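Local coordinates for acyl-CoA dehydrogenase domain protein Tcur3481 (Thermomonospora curvata, PDB 6WY9) that binds FAD and probably oxidises acyl-CoA thioesters, as a member of the acyl-CoA dehydrogenase family, at residues R17-D22 with A48-L53; L53-P58 with L68-V73; G129-P134 with L351-D356; T225-V230 with G342-A347. All blocks are in the same frame, centred on the assembly; numbering follows the deposited sequence.

Contact 1: R17-D22 with A48-L53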
loop_
_atom_site.group_PDB
_atom_site.type_symbol
_atom_site.label_atom_id
_atom_site.label_comp_id
_atom_site.label_asym_id
_atom_site.label_seq_id
_atom_site.Cartn_x
_atom_site.Cartn_y
_atom_site.Cartn_z
ATOM N N ARG B 17 29.184 13.807 -11.398
ATOM C CA ARG B 17 28.627 14.578 -10.297
ATOM C C ARG B 17 29.094 16.027 -10.340
ATOM O O ARG B 17 28.301 16.947 -10.115
ATOM C CB ARG B 17 29.009 13.936 -8.972
ATOM C CG ARG B 17 28.461 14.665 -7.770
ATOM C CD ARG B 17 28.475 13.727 -6.543
ATOM N NE ARG B 17 27.464 12.657 -6.627
ATOM C CZ ARG B 17 27.483 11.510 -5.939
ATOM N NH1 ARG B 17 28.468 11.224 -5.095
ATOM N NH2 ARG B 17 26.510 10.627 -6.099
ATOM N N GLN B 18 30.384 16.254 -10.616
ATOM C CA GLN B 18 30.888 17.620 -10.626
ATOM C C GLN B 18 30.282 18.402 -11.778
ATOM O O GLN B 18 29.915 19.575 -11.630
ATOM C CB GLN B 18 32.411 17.628 -10.746
ATOM C CG GLN B 18 32.989 19.041 -10.721
ATOM C CD GLN B 18 32.813 19.718 -9.371
ATOM O OE1 GLN B 18 32.102 20.731 -9.239
ATOM N NE2 GLN B 18 33.444 19.149 -8.349
ATOM N N ILE B 19 30.205 17.775 -12.951
ATOM C CA ILE B 19 29.685 18.482 -14.115
ATOM C C ILE B 19 28.202 18.807 -13.908
ATOM O O ILE B 19 27.755 19.947 -14.113
ATOM C CB ILE B 19 29.957 17.652 -15.379
ATOM C CG1 ILE B 19 31.476 17.630 -15.639
ATOM C CG2 ILE B 19 29.139 18.130 -16.634
ATOM C CD1 ILE B 19 31.810 16.713 -16.785
ATOM N N PHE B 20 27.434 17.826 -13.426
ATOM C CA PHE B 20 26.013 18.062 -13.194
ATOM C C PHE B 20 25.804 19.097 -12.104
ATOM O O PHE B 20 24.901 19.930 -12.196
ATOM C CB PHE B 20 25.305 16.752 -12.825
ATOM C CG PHE B 20 25.124 15.798 -13.983
ATOM C CD1 PHE B 20 24.670 16.245 -15.220
ATOM C CD2 PHE B 20 25.371 14.443 -13.824
ATOM C CE1 PHE B 20 24.478 15.367 -16.277
ATOM C CE2 PHE B 20 25.184 13.564 -14.887
ATOM C CZ PHE B 20 24.745 14.018 -16.107
ATOM N N THR B 21 26.620 19.046 -11.050
ATOM C CA THR B 21 26.523 20.010 -9.965
ATOM C C THR B 21 26.813 21.428 -10.442
ATOM O O THR B 21 26.159 22.383 -10.001
ATOM C CB THR B 21 27.499 19.620 -8.870
ATOM O OG1 THR B 21 27.104 18.358 -8.326
ATOM C CG2 THR B 21 27.508 20.694 -7.751
ATOM N N ASP B 22 27.817 21.587 -11.319
ATOM C CA ASP B 22 28.138 22.916 -11.851
ATOM C C ASP B 22 27.044 23.478 -12.757
ATOM O O ASP B 22 26.961 24.701 -12.922
ATOM C CB ASP B 22 29.437 22.887 -12.660
ATOM C CG ASP B 22 30.647 22.653 -11.807
ATOM O OD1 ASP B 22 30.568 22.858 -10.584
ATOM O OD2 ASP B 22 31.692 22.287 -12.384
ATOM N N ALA B 48 30.546 15.540 -23.337
ATOM C CA ALA B 48 31.376 14.998 -24.409
ATOM C C ALA B 48 32.858 15.223 -24.124
ATOM O O ALA B 48 33.689 14.324 -24.334
ATOM C CB ALA B 48 30.999 15.618 -25.763
ATOM N N GLY B 49 33.208 16.425 -23.670
ATOM C CA GLY B 49 34.609 16.764 -23.509
ATOM C C GLY B 49 35.267 15.994 -22.390
ATOM O O GLY B 49 36.470 15.736 -22.444
ATOM N N ALA B 50 34.495 15.638 -21.350
ATOM C CA ALA B 50 34.981 14.796 -20.268
ATOM C C ALA B 50 34.991 13.310 -20.632
ATOM O O ALA B 50 35.425 12.483 -19.816
ATOM C CB ALA B 50 34.112 15.031 -19.017
ATOM N N GLY B 51 34.529 12.952 -21.833
ATOM C CA GLY B 51 34.533 11.573 -22.256
ATOM C C GLY B 51 33.361 10.789 -21.728
ATOM O O GLY B 51 33.314 9.562 -21.901
ATOM N N LEU B 52 32.391 11.468 -21.114
ATOM C CA LEU B 52 31.291 10.761 -20.497
ATOM C C LEU B 52 30.274 10.256 -21.512
ATOM O O LEU B 52 29.561 9.296 -21.203
ATOM C CB LEU B 52 30.627 11.667 -19.450
ATOM C CG LEU B 52 31.540 11.910 -18.242
ATOM C CD1 LEU B 52 30.959 12.970 -17.336
ATOM C CD2 LEU B 52 31.641 10.599 -17.477
ATOM N N LEU B 53 30.193 10.859 -22.713
ATOM C CA LEU B 53 29.337 10.268 -23.743
ATOM C C LEU B 53 29.970 9.010 -24.309
ATOM O O LEU B 53 29.265 8.130 -24.827
ATOM C CB LEU B 53 29.050 11.273 -24.878
ATOM C CG LEU B 53 28.374 12.597 -24.456
ATOM C CD1 LEU B 53 28.167 13.504 -25.669
ATOM C CD2 LEU B 53 27.020 12.417 -23.665
#
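Ile19 lays its terminal methyl over the methyl of Ala50, with CD1 3.6 Å from Ala50 CB, and the same CD1 meets Leu52 CD1 at 3.9 Å. Ile19 and Leu52 reach toward each other tip to tip; the one CD1 carries both touches. The extended outer chain of Ile19 (chi2 174°) pushes that methyl out from helix 5-23, reaching across to a backbone whose nearest CA, that of Ala50, is 8.9 Å from Ile19 CA. Opposite it the chain is just leaving helix 41-49. Gly51 ends that helix in a Schellman motif: its phi is positive, and its N bonds back to Ala48 O at 3.0 Å. The turn sets Ala50 and Leu52, on the two sides of the glycine, facing the same isoleucine. Ile19 also packs on Leu43 and Leu47 of helix 41-49, while Leu52 lies against Leu12, Leu15 and Ala16 of helix 5-23, which makes this the part of the helix-helix seam, in the N-terminal helical domain, where helix 41-49 runs out. On another side of helix 5-23, Thr21 OG1 bonds to Arg17 O at 2.6 Å, and Arg17 pairs with Glu77 of helix 67-80. Between 17-22 and 48-53 the touches are all between methyl groups; the contact therefore depends on shape and burial of apolar surface, with no polar pair to fix its direction.

Contact 2: L53-P58 with L68-V73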
loop_
_atom_site.group_PDB
_atom_site.type_symbol
_atom_site.label_atom_id
_atom_site.label_comp_id
_atom_site.label_asym_id
_atom_site.label_seq_id
_atom_site.Cartn_x
_atom_site.Cartn_y
_atom_site.Cartn_z
ATOM N N LEU B 53 30.193 10.859 -22.713
ATOM C CA LEU B 53 29.337 10.268 -23.743
ATOM C C LEU B 53 29.970 9.010 -24.309
ATOM O O LEU B 53 29.265 8.130 -24.827
ATOM C CB LEU B 53 29.050 11.273 -24.878
ATOM C CG LEU B 53 28.374 12.597 -24.456
ATOM C CD1 LEU B 53 28.167 13.504 -25.669
ATOM C CD2 LEU B 53 27.020 12.417 -23.665
ATOM N N GLY B 54 31.298 8.908 -24.233
ATOM C CA GLY B 54 31.977 7.775 -24.813
ATOM C C GLY B 54 32.199 6.628 -23.873
ATOM O O GLY B 54 32.557 5.527 -24.318
ATOM N N VAL B 55 31.976 6.853 -22.576
ATOM C CA VAL B 55 32.411 5.874 -21.582
ATOM C C VAL B 55 31.701 4.536 -21.787
ATOM O O VAL B 55 32.333 3.479 -21.710
ATOM C CB VAL B 55 32.239 6.433 -20.148
ATOM C CG1 VAL B 55 30.792 6.550 -19.774
ATOM C CG2 VAL B 55 32.963 5.563 -19.175
ATOM N N ALA B 56 30.408 4.555 -22.128
ATOM C CA ALA B 56 29.652 3.308 -22.349
ATOM C C ALA B 56 29.785 2.716 -23.755
ATOM O O ALA B 56 29.309 1.592 -23.978
ATOM C CB ALA B 56 28.163 3.528 -22.065
ATOM N N LEU B 57 30.399 3.421 -24.703
ATOM C CA LEU B 57 30.422 3.036 -26.113
ATOM C C LEU B 57 31.714 2.327 -26.469
ATOM O O LEU B 57 32.691 2.371 -25.718
ATOM C CB LEU B 57 30.245 4.274 -26.998
ATOM C CG LEU B 57 28.773 4.652 -27.217
ATOM C CD1 LEU B 57 28.055 4.549 -25.918
ATOM C CD2 LEU B 57 28.639 6.061 -27.740
ATOM N N PRO B 58 31.779 1.694 -27.649
ATOM C CA PRO B 58 32.934 0.855 -27.962
ATOM C C PRO B 58 34.206 1.662 -28.193
ATOM O O PRO B 58 34.183 2.833 -28.585
ATOM C CB PRO B 58 32.512 0.129 -29.256
ATOM C CG PRO B 58 31.035 0.400 -29.402
ATOM C CD PRO B 58 30.822 1.721 -28.773
ATOM N N LEU B 68 26.840 -1.161 -20.375
ATOM C CA LEU B 68 25.595 -0.730 -19.755
ATOM C C LEU B 68 25.823 -0.272 -18.319
ATOM O O LEU B 68 25.186 0.689 -17.880
ATOM C CB LEU B 68 24.565 -1.859 -19.841
ATOM C CG LEU B 68 23.150 -1.587 -19.299
ATOM C CD1 LEU B 68 22.416 -0.400 -19.969
ATOM C CD2 LEU B 68 22.311 -2.874 -19.340
ATOM N N GLY B 69 26.775 -0.884 -17.606
ATOM C CA GLY B 69 27.074 -0.451 -16.240
ATOM C C GLY B 69 27.507 0.998 -16.150
ATOM O O GLY B 69 27.034 1.760 -15.284
ATOM N N ALA B 70 28.448 1.399 -17.014
ATOM C CA ALA B 70 28.875 2.796 -17.028
ATOM C C ALA B 70 27.706 3.707 -17.397
ATOM O O ALA B 70 27.538 4.791 -16.815
ATOM C CB ALA B 70 30.042 2.995 -18.011
ATOM N N LEU B 71 26.894 3.291 -18.375
ATOM C CA LEU B 71 25.734 4.091 -18.724
ATOM C C LEU B 71 24.837 4.288 -17.502
ATOM O O LEU B 71 24.409 5.411 -17.197
ATOM C CB LEU B 71 24.954 3.432 -19.864
ATOM C CG LEU B 71 23.666 4.213 -20.178
ATOM C CD1 LEU B 71 23.958 5.691 -20.524
ATOM C CD2 LEU B 71 22.810 3.502 -21.259
ATOM N N CYS B 72 24.602 3.219 -16.751
ATOM C CA CYS B 72 23.707 3.341 -15.596
ATOM C C CYS B 72 24.306 4.236 -14.511
ATOM O O CYS B 72 23.574 4.963 -13.826
ATOM C CB CYS B 72 23.373 1.960 -15.059
ATOM S SG CYS B 72 22.199 1.065 -16.186
ATOM N N VAL B 73 25.632 4.204 -14.332
ATOM C CA VAL B 73 26.261 5.086 -13.352
ATOM C C VAL B 73 26.057 6.532 -13.767
ATOM O O VAL B 73 25.672 7.382 -12.957
ATOM C CB VAL B 73 27.758 4.729 -13.191
ATOM C CG1 VAL B 73 28.516 5.773 -12.385
ATOM C CG2 VAL B 73 27.893 3.389 -12.511
#
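Ala56 and Ala70 supply much of the apolar packing between the loop 53-58, which follows helix 41-49, and helix 67-80, within the N-terminal helical domain of the acyl-CoA dehydrogenase fold. Ala56 CB sits 3.9 Å from Leu71 CB, close to the helix backbone, and it is 4.5 Å from Ala70 CB. Val55 adds its two branches: CG1 lies 4.0 Å from Ala70 CB and CG2 is 4.1 Å from the same methyl, so the fork of the valine straddles the alanine. Its rotation about chi1 (70°) lets both branches face Ala70 CB. The backbones come near, Ala56 CA and Leu71 CA being 5.4 Å apart.

The hydrogen bonds are of the backbone and lie beside this packing. A type I beta turn from Gly54 to Leu57, closed by Leu57 N to Gly54 O at 3.0 Å, presents Val55 and Ala56 to the helix. Further backbone bonds tie Gly54, Val55 and Leu57 to residues 64-66, just ahead of the helix. Leu12 of helix 5-23 touches both Val55 and Ala70. Chemically the interface is wholly aliphatic, and the single methyl of Ala56 lets the loop come close to the helix backbone at Leu71.

Contact 3: G129-P134 with L351-D356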
loop_
_atom_site.group_PDB
_atom_site.type_symbol
_atom_site.label_atom_id
_atom_site.label_comp_id
_atom_site.label_asym_id
_atom_site.label_seq_id
_atom_site.Cartn_x
_atom_site.Cartn_y
_atom_site.Cartn_z
ATOM N N GLY B 129 -0.672 0.849 -27.329
ATOM C CA GLY B 129 0.762 1.103 -27.358
ATOM C C GLY B 129 1.645 -0.024 -26.873
ATOM O O GLY B 129 2.608 0.212 -26.132
ATOM N N ASP B 130 1.349 -1.255 -27.276
ATOM C CA ASP B 130 2.232 -2.362 -26.928
ATOM C C ASP B 130 3.627 -2.162 -27.525
ATOM O O ASP B 130 3.802 -2.251 -28.752
ATOM C CB ASP B 130 1.613 -3.643 -27.428
ATOM C CG ASP B 130 2.378 -4.868 -27.027
ATOM O OD1 ASP B 130 3.517 -4.788 -26.539
ATOM O OD2 ASP B 130 1.790 -5.934 -27.206
ATOM N N VAL B 131 4.631 -1.899 -26.681
ATOM C CA VAL B 131 5.951 -1.504 -27.214
ATOM C C VAL B 131 6.612 -2.666 -27.960
ATOM O O VAL B 131 7.544 -2.461 -28.758
ATOM C CB VAL B 131 6.913 -0.996 -26.116
ATOM C CG1 VAL B 131 6.388 0.320 -25.453
ATOM C CG2 VAL B 131 7.126 -2.077 -25.055
ATOM N N ALA B 132 6.169 -3.880 -27.683
ATOM C CA ALA B 132 6.688 -5.097 -28.283
ATOM C C ALA B 132 5.963 -5.468 -29.569
ATOM O O ALA B 132 6.403 -6.385 -30.264
ATOM C CB ALA B 132 6.582 -6.263 -27.275
ATOM N N ALA B 133 4.855 -4.791 -29.896
ATOM C CA ALA B 133 4.103 -5.057 -31.128
ATOM C C ALA B 133 3.667 -3.710 -31.708
ATOM O O ALA B 133 2.478 -3.358 -31.714
ATOM C CB ALA B 133 2.915 -5.998 -30.861
ATOM N N PRO B 134 4.624 -2.926 -32.219
ATOM C CA PRO B 134 4.285 -1.604 -32.775
ATOM C C PRO B 134 3.243 -1.721 -33.878
ATOM O O PRO B 134 3.307 -2.622 -34.720
ATOM C CB PRO B 134 5.620 -1.085 -33.340
ATOM C CG PRO B 134 6.659 -2.112 -33.006
ATOM C CD PRO B 134 6.000 -3.355 -32.516
ATOM N N LEU B 351 3.733 -5.220 -14.539
ATOM C CA LEU B 351 3.363 -6.464 -13.865
ATOM C C LEU B 351 2.685 -7.422 -14.817
ATOM O O LEU B 351 2.924 -8.629 -14.762
ATOM C CB LEU B 351 2.457 -6.192 -12.650
ATOM C CG LEU B 351 3.072 -5.449 -11.448
ATOM C CD1 LEU B 351 2.024 -5.222 -10.299
ATOM C CD2 LEU B 351 4.375 -6.161 -10.900
ATOM N N GLN B 352 1.819 -6.916 -15.703
ATOM C CA GLN B 352 1.176 -7.832 -16.639
ATOM C C GLN B 352 2.191 -8.514 -17.560
ATOM O O GLN B 352 2.149 -9.735 -17.761
ATOM C CB GLN B 352 0.130 -7.102 -17.464
ATOM C CG GLN B 352 -0.619 -8.086 -18.408
ATOM C CD GLN B 352 -1.796 -7.397 -19.048
ATOM O OE1 GLN B 352 -2.820 -7.121 -18.357
ATOM N NE2 GLN B 352 -1.685 -7.082 -20.375
ATOM N N ARG B 353 3.111 -7.736 -18.129
ATOM C CA ARG B 353 4.140 -8.284 -18.993
ATOM C C ARG B 353 5.021 -9.275 -18.234
ATOM O O ARG B 353 5.360 -10.353 -18.750
ATOM C CB ARG B 353 4.976 -7.141 -19.582
ATOM C CG ARG B 353 5.921 -7.621 -20.690
ATOM C CD ARG B 353 6.622 -6.436 -21.403
ATOM N NE ARG B 353 5.698 -5.674 -22.259
ATOM C CZ ARG B 353 5.238 -6.103 -23.438
ATOM N NH1 ARG B 353 4.405 -5.357 -24.142
ATOM N NH2 ARG B 353 5.594 -7.293 -23.894
ATOM N N LEU B 354 5.456 -8.897 -17.027
ATOM C CA LEU B 354 6.276 -9.798 -16.229
ATOM C C LEU B 354 5.505 -11.085 -15.899
ATOM O O LEU B 354 6.077 -12.175 -15.896
ATOM C CB LEU B 354 6.727 -9.091 -14.941
ATOM C CG LEU B 354 7.561 -9.885 -13.916
ATOM C CD1 LEU B 354 8.901 -10.414 -14.544
ATOM C CD2 LEU B 354 7.930 -8.994 -12.766
ATOM N N GLY B 355 4.230 -10.964 -15.559
ATOM C CA GLY B 355 3.452 -12.158 -15.263
ATOM C C GLY B 355 3.312 -13.113 -16.440
ATOM O O GLY B 355 3.248 -14.346 -16.247
ATOM N N ASP B 356 3.250 -12.573 -17.671
ATOM C CA ASP B 356 3.191 -13.435 -18.863
ATOM C C ASP B 356 4.521 -14.168 -19.049
ATOM O O ASP B 356 4.534 -15.350 -19.408
ATOM C CB ASP B 356 2.872 -12.590 -20.109
ATOM C CG ASP B 356 1.386 -12.134 -20.163
ATOM O OD1 ASP B 356 0.552 -12.721 -19.432
ATOM O OD2 ASP B 356 1.058 -11.208 -20.948
#
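Arg353 reaches from helix 347-362 to the loop 129-134 and forms a salt bridge with Asp130. Gln352, just before it, turns to one neighbouring subunit, where both ends of its amide are hydrogen-bonded. The Arg353 chain leaves the helix extended, bends at chi3 (-72°) and brings NH1 to Asp130 OD1 at 2.6 Å; the N-H...O angle of 132° makes the bond far from straight. OD1 lies near the guanidinium plane, at its edge, yet NH1 stands above the carboxylate plane, the two planes being 45° apart. On the other face of the carboxylate Ala132 N bonds to the same OD1 at 3.0 Å, an Asx turn that holds the acceptor in place. Ala132 CB also packs obliquely on the guanidinium, 3.7 Å from Arg353 NH2. With an alanine at Asp130, the Arg353 guanidinium would probably lose its anionic mate and be freer to turn, and the turn would lose its Asx bond. Next, Leu354 packs on helix 295-319, and Asp356 makes a salt bridge to a basic side chain of a second neighbouring subunit. The loop lies between strands 118-122 and 137-141, Val131 resting on Leu220 and Arg224 of helix 215-248, so the contact ties the beta domain to helix 347-362.

Contact 4: T225-V230 with G342-A347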
loop_
_atom_site.group_PDB
_atom_site.type_symbol
_atom_site.label_atom_id
_atom_site.label_comp_id
_atom_site.label_asym_id
_atom_site.label_seq_id
_atom_site.Cartn_x
_atom_site.Cartn_y
_atom_site.Cartn_z
ATOM N N THR B 225 16.116 -0.730 -18.345
ATOM C CA THR B 225 17.200 -0.689 -17.367
ATOM C C THR B 225 17.717 0.734 -17.220
ATOM O O THR B 225 17.901 1.228 -16.110
ATOM C CB THR B 225 18.306 -1.660 -17.808
ATOM O OG1 THR B 225 17.755 -2.980 -17.926
ATOM C CG2 THR B 225 19.457 -1.695 -16.823
ATOM N N ALA B 226 17.917 1.421 -18.349
ATOM C CA ALA B 226 18.408 2.790 -18.314
ATOM C C ALA B 226 17.412 3.726 -17.616
ATOM O O ALA B 226 17.808 4.604 -16.837
ATOM C CB ALA B 226 18.698 3.247 -19.761
ATOM N N LEU B 227 16.116 3.583 -17.922
ATOM C CA LEU B 227 15.134 4.422 -17.260
ATOM C C LEU B 227 15.153 4.156 -15.762
ATOM O O LEU B 227 15.006 5.075 -14.964
ATOM C CB LEU B 227 13.719 4.163 -17.833
ATOM C CG LEU B 227 13.474 4.762 -19.228
ATOM C CD1 LEU B 227 12.275 3.991 -19.972
ATOM C CD2 LEU B 227 13.213 6.279 -19.103
ATOM N N ALA B 228 15.298 2.894 -15.371
ATOM C CA ALA B 228 15.396 2.601 -13.947
ATOM C C ALA B 228 16.634 3.250 -13.339
ATOM O O ALA B 228 16.584 3.702 -12.195
ATOM C CB ALA B 228 15.388 1.105 -13.710
ATOM N N ALA B 229 17.738 3.362 -14.095
ATOM C CA ALA B 229 18.909 4.048 -13.531
ATOM C C ALA B 229 18.611 5.521 -13.248
ATOM O O ALA B 229 18.980 6.054 -12.187
ATOM C CB ALA B 229 20.123 3.906 -14.462
ATOM N N VAL B 230 17.943 6.205 -14.189
ATOM C CA VAL B 230 17.612 7.617 -13.972
ATOM C C VAL B 230 16.686 7.741 -12.766
ATOM O O VAL B 230 16.847 8.622 -11.908
ATOM C CB VAL B 230 16.951 8.214 -15.235
ATOM C CG1 VAL B 230 16.574 9.702 -15.000
ATOM C CG2 VAL B 230 17.842 8.014 -16.477
ATOM N N GLY B 342 5.927 6.126 -16.088
ATOM C CA GLY B 342 5.022 5.722 -17.165
ATOM C C GLY B 342 5.709 5.472 -18.512
ATOM O O GLY B 342 5.040 5.142 -19.501
ATOM N N THR B 343 7.029 5.642 -18.575
ATOM C CA THR B 343 7.728 5.617 -19.867
ATOM C C THR B 343 7.951 4.160 -20.244
ATOM O O THR B 343 8.453 3.376 -19.432
ATOM C CB THR B 343 9.027 6.405 -19.772
ATOM O OG1 THR B 343 8.658 7.738 -19.342
ATOM C CG2 THR B 343 9.760 6.463 -21.174
ATOM N N LEU B 344 7.491 3.802 -21.446
ATOM C CA LEU B 344 7.334 2.447 -21.935
ATOM C C LEU B 344 6.218 1.715 -21.219
ATOM O O LEU B 344 6.154 0.492 -21.295
ATOM C CB LEU B 344 8.624 1.613 -21.836
ATOM C CG LEU B 344 9.839 2.282 -22.455
ATOM C CD1 LEU B 344 11.133 1.405 -22.409
ATOM C CD2 LEU B 344 9.534 2.813 -23.892
ATOM N N GLY B 345 5.321 2.427 -20.545
ATOM C CA GLY B 345 4.310 1.762 -19.747
ATOM C C GLY B 345 4.535 1.956 -18.250
ATOM O O GLY B 345 5.651 2.215 -17.782
ATOM N N GLY B 346 3.434 1.882 -17.491
ATOM C CA GLY B 346 3.465 2.104 -16.054
ATOM C C GLY B 346 3.551 0.797 -15.275
ATOM O O GLY B 346 3.755 -0.288 -15.838
ATOM N N ALA B 347 3.385 0.920 -13.937
ATOM C CA ALA B 347 3.594 -0.221 -13.036
ATOM C C ALA B 347 2.643 -1.386 -13.357
ATOM O O ALA B 347 3.065 -2.555 -13.407
ATOM C CB ALA B 347 3.415 0.247 -11.578
#
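Leu227 wedges one methyl against the type II beta turn Gly342-Gly345 that links helix 330-340 to helix 347-362, in the C-terminal helical domain of the acyl-CoA dehydrogenase fold. The tight part is gathered at Leu227 CD1, which lies 3.7 Å from Thr343 CG2 and also 3.7 Å from Leu344 CD1. Leu227 CD2 adds a looser touch, 4.0 Å from Thr343 CG2. The leucine crosses the threonine at about a right angle and meets Leu344 aslant. Thr343 can offer a methyl because chi1 (-57°) sets CG2 anti to its own N, while OG1 is turned to Gln339 O, its hydrogen-bond partner near the end of helix 330-340. Leu344 takes a positive phi (70°), as this turn requires at its third position, and its CB still points toward helix 215-248. Trp88 of helix 87-100 packs on Leu227 and Thr343 together, and the backbone here is held by Lys301, which bonds to Thr343 O, and Glu124, which accepts from Leu344 N.

The rest of 342-347 takes no part in the packing. Gly342 and Gly345 are partly exposed, and after the turn Gly346 is the N-cap of helix 347-362, while the N of Ala347 behind it binds a glycerol, probably from the crystallisation liquor. The turn is closed by Gly345 N donating to Gly342 O at 2.9 Å.

In the fold
Contacts 1 and 2 lie in the N-terminal helical domain, centres 13 Å apart, sharing Leu53, and join helices 5-23, 41-49 and 67-80. Contact 2 meets contact 4 directly, where Cys72 and Leu68 of helix 67-80 pack on Thr225 and Ala229 of helix 215-248, bringing the two helical domains together. Val131 touches Leu344 where contacts 3 and 4 meet, centres 13 Å apart. Contacts 1 and 3 stand about 35 Å apart, centre to centre, on opposite sides of the chain's centre. Along the chain contacts 1 and 2 come in turn, both before contact 3, which encloses contact 4; in space the order is 1, 2, 4, 3, from the N-terminal helices across the interior to the last helix.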